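Local coordinates for hemin degrading factor (Pseudomonas aeruginosa, PDB 4MF9), which binds heme through an axial histidine and probably serves in heme trafficking and degradation, as a member of the HemS/ChuX family, at residues A[249-254]-A[334-339]; A[261-266]-A[272-277]. One frame throughout, in Å; residues are numbered along the deposited sequence.

Contact 1: A[249-254]-A[334-339]; sequences AKLFEA and VQLFGA. With HEM (protoporphyrin IX containing Fe), chain C.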
loop_
_atom_site.group_PDB
_atom_site.type_symbol
_atom_site.label_atom_id
_atom_site.label_comp_id
_atom_site.label_asym_id
_atom_site.label_seq_id
_atom_site.Cartn_x
_atom_site.Cartn_y
_atom_site.Cartn_z
ATOM N N ALA A 249 2.624 15.802 -8.752
ATOM C CA ALA A 249 2.058 15.459 -10.061
ATOM C C ALA A 249 2.975 15.903 -11.203
ATOM O O ALA A 249 3.118 15.213 -12.221
ATOM C CB ALA A 249 0.677 16.093 -10.222
ATOM N N LYS A 250 3.581 17.052 -11.034
ATOM C CA LYS A 250 4.477 17.624 -12.005
ATOM C C LYS A 250 5.704 16.800 -12.208
ATOM O O LYS A 250 6.139 16.688 -13.270
ATOM C CB LYS A 250 4.810 19.035 -11.659
ATOM C CG LYS A 250 3.681 19.974 -11.940
ATOM C CD LYS A 250 3.683 21.104 -11.000
ATOM C CE LYS A 250 2.778 22.195 -11.490
ATOM N NZ LYS A 250 3.250 23.507 -11.067
ATOM N N LEU A 251 6.219 16.211 -11.129
ATOM C CA LEU A 251 7.367 15.302 -11.198
ATOM C C LEU A 251 7.031 14.029 -11.978
ATOM O O LEU A 251 7.848 13.550 -12.775
ATOM C CB LEU A 251 7.916 14.974 -9.797
ATOM C CG LEU A 251 9.201 14.143 -9.792
ATOM C CD1 LEU A 251 10.103 14.525 -8.649
ATOM C CD2 LEU A 251 8.850 12.661 -9.690
ATOM N N PHE A 252 5.845 13.469 -11.732
ATOM C CA PHE A 252 5.363 12.339 -12.522
ATOM C C PHE A 252 5.343 12.720 -14.001
ATOM O O PHE A 252 5.866 11.987 -14.850
ATOM C CB PHE A 252 3.950 11.934 -12.085
ATOM C CG PHE A 252 3.912 10.946 -10.937
ATOM C CD1 PHE A 252 4.323 9.630 -11.116
ATOM C CD2 PHE A 252 3.420 11.330 -9.693
ATOM C CE1 PHE A 252 4.270 8.715 -10.053
ATOM C CE2 PHE A 252 3.366 10.426 -8.634
ATOM C CZ PHE A 252 3.788 9.117 -8.819
ATOM N N GLU A 253 4.795 13.888 -14.291
ATOM C CA GLU A 253 4.657 14.387 -15.647
ATOM C C GLU A 253 6.012 14.538 -16.306
ATOM O O GLU A 253 6.240 14.116 -17.403
ATOM C CB GLU A 253 3.933 15.713 -15.597
ATOM C CG GLU A 253 2.452 15.562 -15.716
ATOM C CD GLU A 253 1.654 16.744 -15.275
ATOM O OE1 GLU A 253 2.183 17.639 -14.643
ATOM O OE2 GLU A 253 0.455 16.759 -15.539
ATOM N N ALA A 254 6.966 15.065 -15.557
ATOM C CA ALA A 254 8.322 15.245 -16.063
ATOM C C ALA A 254 9.005 13.895 -16.269
ATOM O O ALA A 254 9.708 13.698 -17.255
ATOM C CB ALA A 254 9.129 16.118 -15.117
ATOM N N VAL A 334 2.376 8.204 -0.408
ATOM C CA VAL A 334 3.180 7.624 -1.417
ATOM C C VAL A 334 4.617 8.132 -1.321
ATOM O O VAL A 334 4.790 9.199 -0.860
ATOM C CB VAL A 334 2.627 7.997 -2.778
ATOM C CG1 VAL A 334 2.563 9.485 -2.919
ATOM C CG2 VAL A 334 3.368 7.344 -3.906
ATOM N N GLN A 335 5.582 7.356 -1.729
ATOM C CA GLN A 335 6.974 7.780 -1.760
ATOM C C GLN A 335 7.542 7.483 -3.116
ATOM O O GLN A 335 7.256 6.459 -3.659
ATOM C CB GLN A 335 7.826 7.000 -0.781
ATOM C CG GLN A 335 7.633 7.228 0.682
ATOM C CD GLN A 335 8.522 6.276 1.486
ATOM O OE1 GLN A 335 9.516 6.667 2.066
ATOM N NE2 GLN A 335 8.185 5.025 1.448
ATOM N N LEU A 336 8.396 8.353 -3.590
ATOM C CA LEU A 336 9.073 8.160 -4.832
ATOM C C LEU A 336 10.588 8.079 -4.656
ATOM O O LEU A 336 11.141 8.895 -4.011
ATOM C CB LEU A 336 8.742 9.286 -5.764
ATOM C CG LEU A 336 7.525 9.051 -6.628
ATOM C CD1 LEU A 336 6.337 8.995 -5.739
ATOM C CD2 LEU A 336 7.430 10.150 -7.641
ATOM N N PHE A 337 11.208 7.113 -5.302
ATOM C CA PHE A 337 12.665 7.074 -5.367
ATOM C C PHE A 337 13.035 6.906 -6.833
ATOM O O PHE A 337 12.150 6.747 -7.696
ATOM C CB PHE A 337 13.244 5.888 -4.591
ATOM C CG PHE A 337 12.896 5.869 -3.123
ATOM C CD1 PHE A 337 13.859 6.177 -2.162
ATOM C CD2 PHE A 337 11.622 5.495 -2.701
ATOM C CE1 PHE A 337 13.559 6.141 -0.819
ATOM C CE2 PHE A 337 11.318 5.454 -1.350
ATOM C CZ PHE A 337 12.287 5.787 -0.409
ATOM N N GLY A 338 14.337 6.921 -7.113
ATOM C CA GLY A 338 14.821 6.518 -8.420
ATOM C C GLY A 338 15.056 5.020 -8.416
ATOM O O GLY A 338 15.312 4.422 -7.372
ATOM N N ALA A 339 14.956 4.395 -9.580
ATOM C CA ALA A 339 15.196 2.963 -9.651
ATOM C C ALA A 339 16.670 2.670 -9.378
ATOM O O ALA A 339 17.548 3.318 -9.944
ATOM C CB ALA A 339 14.771 2.427 -11.011
HETATM C CHA HEM C . 13.407 0.997 0.196
HETATM C CHB HEM C . 15.058 -2.637 -2.352
HETATM C CHC HEM C . 13.783 -5.628 1.191
HETATM C CHD HEM C . 11.147 -2.105 3.076
HETATM C C1A HEM C . 14.045 0.267 -0.766
HETATM C C2A HEM C . 14.748 0.800 -1.883
HETATM C C3A HEM C . 15.219 -0.215 -2.567
HETATM C C4A HEM C . 14.775 -1.368 -1.920
HETATM C CMA HEM C . 16.013 -0.114 -3.839
HETATM C CAA HEM C . 14.982 2.226 -2.236
HETATM C CBA HEM C . 16.440 2.639 -2.564
HETATM C CGA HEM C . 17.195 2.644 -1.285
HETATM O O1A HEM C . 18.308 2.133 -1.199
HETATM O O2A HEM C . 16.665 3.161 -0.339
HETATM C C1B HEM C . 14.840 -3.741 -1.538
HETATM C C2B HEM C . 15.300 -4.997 -1.961
HETATM C C3B HEM C . 14.978 -5.873 -0.998
HETATM C C4B HEM C . 14.279 -5.089 0.046
HETATM C CMB HEM C . 16.049 -5.281 -3.228
HETATM C CAB HEM C . 15.329 -7.322 -1.082
HETATM C CBB HEM C . 14.661 -8.295 -0.543
HETATM C C1C HEM C . 12.972 -4.960 2.030
HETATM C C2C HEM C . 12.431 -5.476 3.189
HETATM C C3C HEM C . 11.678 -4.487 3.744
HETATM C C4C HEM C . 11.748 -3.337 2.909
HETATM C CMC HEM C . 12.655 -6.853 3.736
HETATM C CAC HEM C . 10.923 -4.604 4.969
HETATM C CBC HEM C . 10.094 -3.641 5.239
HETATM C C1D HEM C . 11.568 -0.924 2.450
HETATM C C2D HEM C . 11.103 0.448 2.818
HETATM C C3D HEM C . 11.756 1.284 2.016
HETATM C C4D HEM C . 12.599 0.440 1.162
HETATM C CMD HEM C . 10.111 0.886 3.874
HETATM C CAD HEM C . 11.622 2.784 1.996
HETATM C CBD HEM C . 12.834 3.397 2.695
HETATM C CGD HEM C . 12.799 4.833 3.122
HETATM O O1D HEM C . 13.746 5.504 2.770
HETATM O O2D HEM C . 11.921 5.328 3.812
HETATM N NA HEM C . 14.064 -1.076 -0.811
HETATM N NB HEM C . 14.242 -3.816 -0.340
HETATM N NC HEM C . 12.555 -3.700 1.904
HETATM N ND HEM C . 12.444 -0.854 1.459
HETATM FE FE HEM C . 13.320 -2.256 0.654
#
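Leu336 of strand 332-338 reaches across to helix 247-258 and meets two of its side chains, Leu251 and Phe252, chiefly through the methyl CD2. That methyl stands over one face of the Phe252 ring in a CH-pi contact, 4.2 Å from the ring centroid and 20° off the normal, displaced toward the rim; Leu336 CD1 also reaches this ring, 4.0 Å from CZ of Phe252. Leu251 comes in alongside, the two leucines running past each other in opposite directions until Leu251 CD2 is 3.5 Å from Leu336 CD2. With CG swung opposite the backbone N (chi1 -174°), Leu251 extends toward the strand. No hydrogen bond joins the segments. The pairing packs a helix on the face of the large antiparallel sheet in a HemS/ChuX domain; the residues before and after Leu336, Gln335 and Phe337, point to the opposite face and belong to the heme pocket. CAA of one heme propionate lies over one face of the Phe337 ring, toward the rim, and O1D of the other propionate is 3.5 Å from Phe337 CZ. Farther out, Trp350 of helix 348-355 touches both leucines, Trp323 of strand 320-326 touches Leu251, and Val264 of strand 262-268 borders Phe252.

Contact 2: A[261-266]-A[272-277]; sequences PIMVFV and IQIHTG. With HEM (protoporphyrin IX containing Fe), chain C.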
loop_
_atom_site.group_PDB
_atom_site.type_symbol
_atom_site.label_atom_id
_atom_site.label_comp_id
_atom_site.label_asym_id
_atom_site.label_seq_id
_atom_site.Cartn_x
_atom_site.Cartn_y
_atom_site.Cartn_z
ATOM N N PRO A 261 13.159 5.620 -15.255
ATOM C CA PRO A 261 12.655 4.547 -14.390
ATOM C C PRO A 261 12.678 4.987 -12.924
ATOM O O PRO A 261 13.719 5.388 -12.392
ATOM C CB PRO A 261 13.649 3.407 -14.635
ATOM C CG PRO A 261 14.925 4.112 -15.058
ATOM C CD PRO A 261 14.462 5.293 -15.860
ATOM N N ILE A 262 11.520 4.920 -12.276
ATOM C CA ILE A 262 11.394 5.376 -10.900
ATOM C C ILE A 262 10.872 4.237 -10.035
ATOM O O ILE A 262 10.641 3.139 -10.532
ATOM C CB ILE A 262 10.437 6.555 -10.820
ATOM C CG1 ILE A 262 9.062 6.137 -11.341
ATOM C CG2 ILE A 262 10.984 7.731 -11.642
ATOM C CD1 ILE A 262 8.002 7.215 -11.222
ATOM N N MET A 263 10.715 4.462 -8.753
ATOM C CA MET A 263 10.094 3.543 -7.819
ATOM C C MET A 263 8.963 4.246 -7.109
ATOM O O MET A 263 9.148 5.328 -6.652
ATOM C CB MET A 263 11.088 3.031 -6.799
ATOM C CG MET A 263 12.255 2.308 -7.379
ATOM S SD MET A 263 13.436 1.682 -6.228
ATOM C CE MET A 263 12.479 0.321 -5.611
ATOM N N VAL A 264 7.813 3.621 -7.046
ATOM C CA VAL A 264 6.693 4.175 -6.398
ATOM C C VAL A 264 6.228 3.242 -5.278
ATOM O O VAL A 264 5.804 2.178 -5.580
ATOM C CB VAL A 264 5.523 4.403 -7.401
ATOM C CG1 VAL A 264 4.328 4.952 -6.722
ATOM C CG2 VAL A 264 5.931 5.274 -8.569
ATOM N N PHE A 265 6.301 3.710 -4.034
ATOM C CA PHE A 265 5.939 2.938 -2.841
ATOM C C PHE A 265 4.585 3.407 -2.346
ATOM O O PHE A 265 4.400 4.590 -2.074
ATOM C CB PHE A 265 6.947 3.197 -1.697
ATOM C CG PHE A 265 8.274 2.487 -1.848
ATOM C CD1 PHE A 265 9.147 2.813 -2.880
ATOM C CD2 PHE A 265 8.670 1.541 -0.919
ATOM C CE1 PHE A 265 10.373 2.172 -2.994
ATOM C CE2 PHE A 265 9.889 0.895 -1.033
ATOM C CZ PHE A 265 10.736 1.209 -2.076
ATOM N N VAL A 266 3.658 2.521 -2.207
ATOM C CA VAL A 266 2.389 2.812 -1.601
ATOM C C VAL A 266 1.974 1.740 -0.618
ATOM O O VAL A 266 1.948 0.635 -0.946
ATOM C CB VAL A 266 1.283 2.967 -2.685
ATOM C CG1 VAL A 266 -0.089 3.045 -2.086
ATOM C CG2 VAL A 266 1.540 4.205 -3.525
ATOM N N ILE A 272 3.217 -2.952 2.043
ATOM C CA ILE A 272 3.765 -1.950 1.138
ATOM C C ILE A 272 3.942 -2.584 -0.230
ATOM O O ILE A 272 4.481 -3.686 -0.341
ATOM C CB ILE A 272 5.103 -1.378 1.649
ATOM C CG1 ILE A 272 4.900 -0.702 3.011
ATOM C CG2 ILE A 272 5.693 -0.430 0.612
ATOM C CD1 ILE A 272 6.194 -0.458 3.800
ATOM N N GLN A 273 3.470 -1.883 -1.258
ATOM C CA GLN A 273 3.535 -2.351 -2.638
ATOM C C GLN A 273 4.365 -1.360 -3.460
ATOM O O GLN A 273 4.242 -0.150 -3.297
ATOM C CB GLN A 273 2.121 -2.461 -3.216
ATOM C CG GLN A 273 2.042 -2.993 -4.637
ATOM C CD GLN A 273 0.626 -3.465 -5.007
ATOM O OE1 GLN A 273 -0.011 -4.226 -4.266
ATOM N NE2 GLN A 273 0.137 -3.012 -6.149
ATOM N N ILE A 274 5.202 -1.887 -4.348
ATOM C CA ILE A 274 6.212 -1.081 -5.029
ATOM C C ILE A 274 6.123 -1.306 -6.534
ATOM O O ILE A 274 5.936 -2.436 -6.993
ATOM C CB ILE A 274 7.639 -1.476 -4.545
ATOM C CG1 ILE A 274 7.718 -1.465 -3.021
ATOM C CG2 ILE A 274 8.689 -0.536 -5.106
ATOM C CD1 ILE A 274 8.852 -2.326 -2.446
ATOM N N HIS A 275 6.226 -0.223 -7.297
ATOM C CA HIS A 275 6.393 -0.312 -8.739
ATOM C C HIS A 275 7.790 0.172 -9.079
ATOM O O HIS A 275 8.192 1.233 -8.619
ATOM C CB HIS A 275 5.399 0.581 -9.456
ATOM C CG HIS A 275 5.776 0.880 -10.879
ATOM N ND1 HIS A 275 5.647 -0.047 -11.892
ATOM C CD2 HIS A 275 6.288 1.996 -11.451
ATOM C CE1 HIS A 275 6.049 0.491 -13.031
ATOM N NE2 HIS A 275 6.454 1.728 -12.791
ATOM N N THR A 276 8.522 -0.606 -9.872
ATOM C CA THR A 276 9.816 -0.172 -10.388
ATOM C C THR A 276 9.731 -0.066 -11.905
ATOM O O THR A 276 9.277 -0.992 -12.572
ATOM C CB THR A 276 10.938 -1.147 -10.005
ATOM O OG1 THR A 276 11.010 -1.261 -8.576
ATOM C CG2 THR A 276 12.275 -0.657 -10.530
ATOM N N GLY A 277 10.142 1.073 -12.445
ATOM C CA GLY A 277 10.138 1.265 -13.882
ATOM C C GLY A 277 9.607 2.624 -14.263
ATOM O O GLY A 277 9.278 3.439 -13.402
HETATM C CHA HEM C . 13.407 0.997 0.196
HETATM C CHB HEM C . 15.058 -2.637 -2.352
HETATM C CHC HEM C . 13.783 -5.628 1.191
HETATM C CHD HEM C . 11.147 -2.105 3.076
HETATM C C1A HEM C . 14.045 0.267 -0.766
HETATM C C2A HEM C . 14.748 0.800 -1.883
HETATM C C3A HEM C . 15.219 -0.215 -2.567
HETATM C C4A HEM C . 14.775 -1.368 -1.920
HETATM C CMA HEM C . 16.013 -0.114 -3.839
HETATM C CAA HEM C . 14.982 2.226 -2.236
HETATM C CBA HEM C . 16.440 2.639 -2.564
HETATM C CGA HEM C . 17.195 2.644 -1.285
HETATM O O1A HEM C . 18.308 2.133 -1.199
HETATM O O2A HEM C . 16.665 3.161 -0.339
HETATM C C1B HEM C . 14.840 -3.741 -1.538
HETATM C C2B HEM C . 15.300 -4.997 -1.961
HETATM C C3B HEM C . 14.978 -5.873 -0.998
HETATM C C4B HEM C . 14.279 -5.089 0.046
HETATM C CMB HEM C . 16.049 -5.281 -3.228
HETATM C CAB HEM C . 15.329 -7.322 -1.082
HETATM C CBB HEM C . 14.661 -8.295 -0.543
HETATM C C1C HEM C . 12.972 -4.960 2.030
HETATM C C2C HEM C . 12.431 -5.476 3.189
HETATM C C3C HEM C . 11.678 -4.487 3.744
HETATM C C4C HEM C . 11.748 -3.337 2.909
HETATM C CMC HEM C . 12.655 -6.853 3.736
HETATM C CAC HEM C . 10.923 -4.604 4.969
HETATM C CBC HEM C . 10.094 -3.641 5.239
HETATM C C1D HEM C . 11.568 -0.924 2.450
HETATM C C2D HEM C . 11.103 0.448 2.818
HETATM C C3D HEM C . 11.756 1.284 2.016
HETATM C C4D HEM C . 12.599 0.440 1.162
HETATM C CMD HEM C . 10.111 0.886 3.874
HETATM C CAD HEM C . 11.622 2.784 1.996
HETATM C CBD HEM C . 12.834 3.397 2.695
HETATM C CGD HEM C . 12.799 4.833 3.122
HETATM O O1D HEM C . 13.746 5.504 2.770
HETATM O O2D HEM C . 11.921 5.328 3.812
HETATM N NA HEM C . 14.064 -1.076 -0.811
HETATM N NB HEM C . 14.242 -3.816 -0.340
HETATM N NC HEM C . 12.555 -3.700 1.904
HETATM N ND HEM C . 12.444 -0.854 1.459
HETATM FE FE HEM C . 13.320 -2.256 0.654
#
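A beta hairpin of strands 262-268 and 271-277 supplies Met263 and Phe265 to the heme pocket, its short segments antiparallel at 168°. Three hydrogen-bonded pairs, Ile262-Gly277, Val264-His275 and Val266-Gln273, each carry two backbone bonds; Val266 N to Gln273 O is 2.9 Å and nearly straight, at 175°. At the Ile262-Gly277 end, Ile262 N instead approaches Gly277 O from above the carbonyl plane. Between these pairs, Met263, Phe265, Ile274 and Thr276 share the heme-side face. Ile274 lies beside Phe265, its CG1 over one ring face 3.9 Å from the centroid, while Ile274 CD1 is 3.7 Å from Phe265 CE2. The far end of that ring brings CZ to 3.5 Å from the heme meso carbon CHA. Bent at chi3 (74°), Met263 puts CE 3.9 Å from Ile274 CG2 and also against Thr276 OG1. Its SD is 3.9 Å from the heme methyl CMA. The other face includes Val264, Val266, Gln273 and His275. The porphyrin thus meets apolar groups, the Phe265 ring, the Met263 thioether and Ile272 CD1, while on the opposite face Gln273 OE1 and His275 ND1 are hydrogen-bonded to Thr83 OG1 and Arg92 NE of the other sheet.

Both contacts are buried and converge on one sheet, where strands 332-338 and 262-268 are neighbours; the backbone joins them directly, Met263 N lying 2.9 Å from Phe337 O and Phe265 N 2.9 Å from Gln335 O. Contact 1 is small and wholly apolar, a helix packed on the sheet face remote from the heme. Contact 2 lies nearer the centre of the chain, buries far more surface and rests on paired backbone bonds within the sheet. Heme meets them differently: in contact 2 Met263 and Phe265, which pack across the hairpin, also touch it, whereas in contact 1 the heme-contacting residues take no part in the helix contact. Beside the heme the two contacts touch where the rings of Phe265 and Phe337 meet, at about 55°.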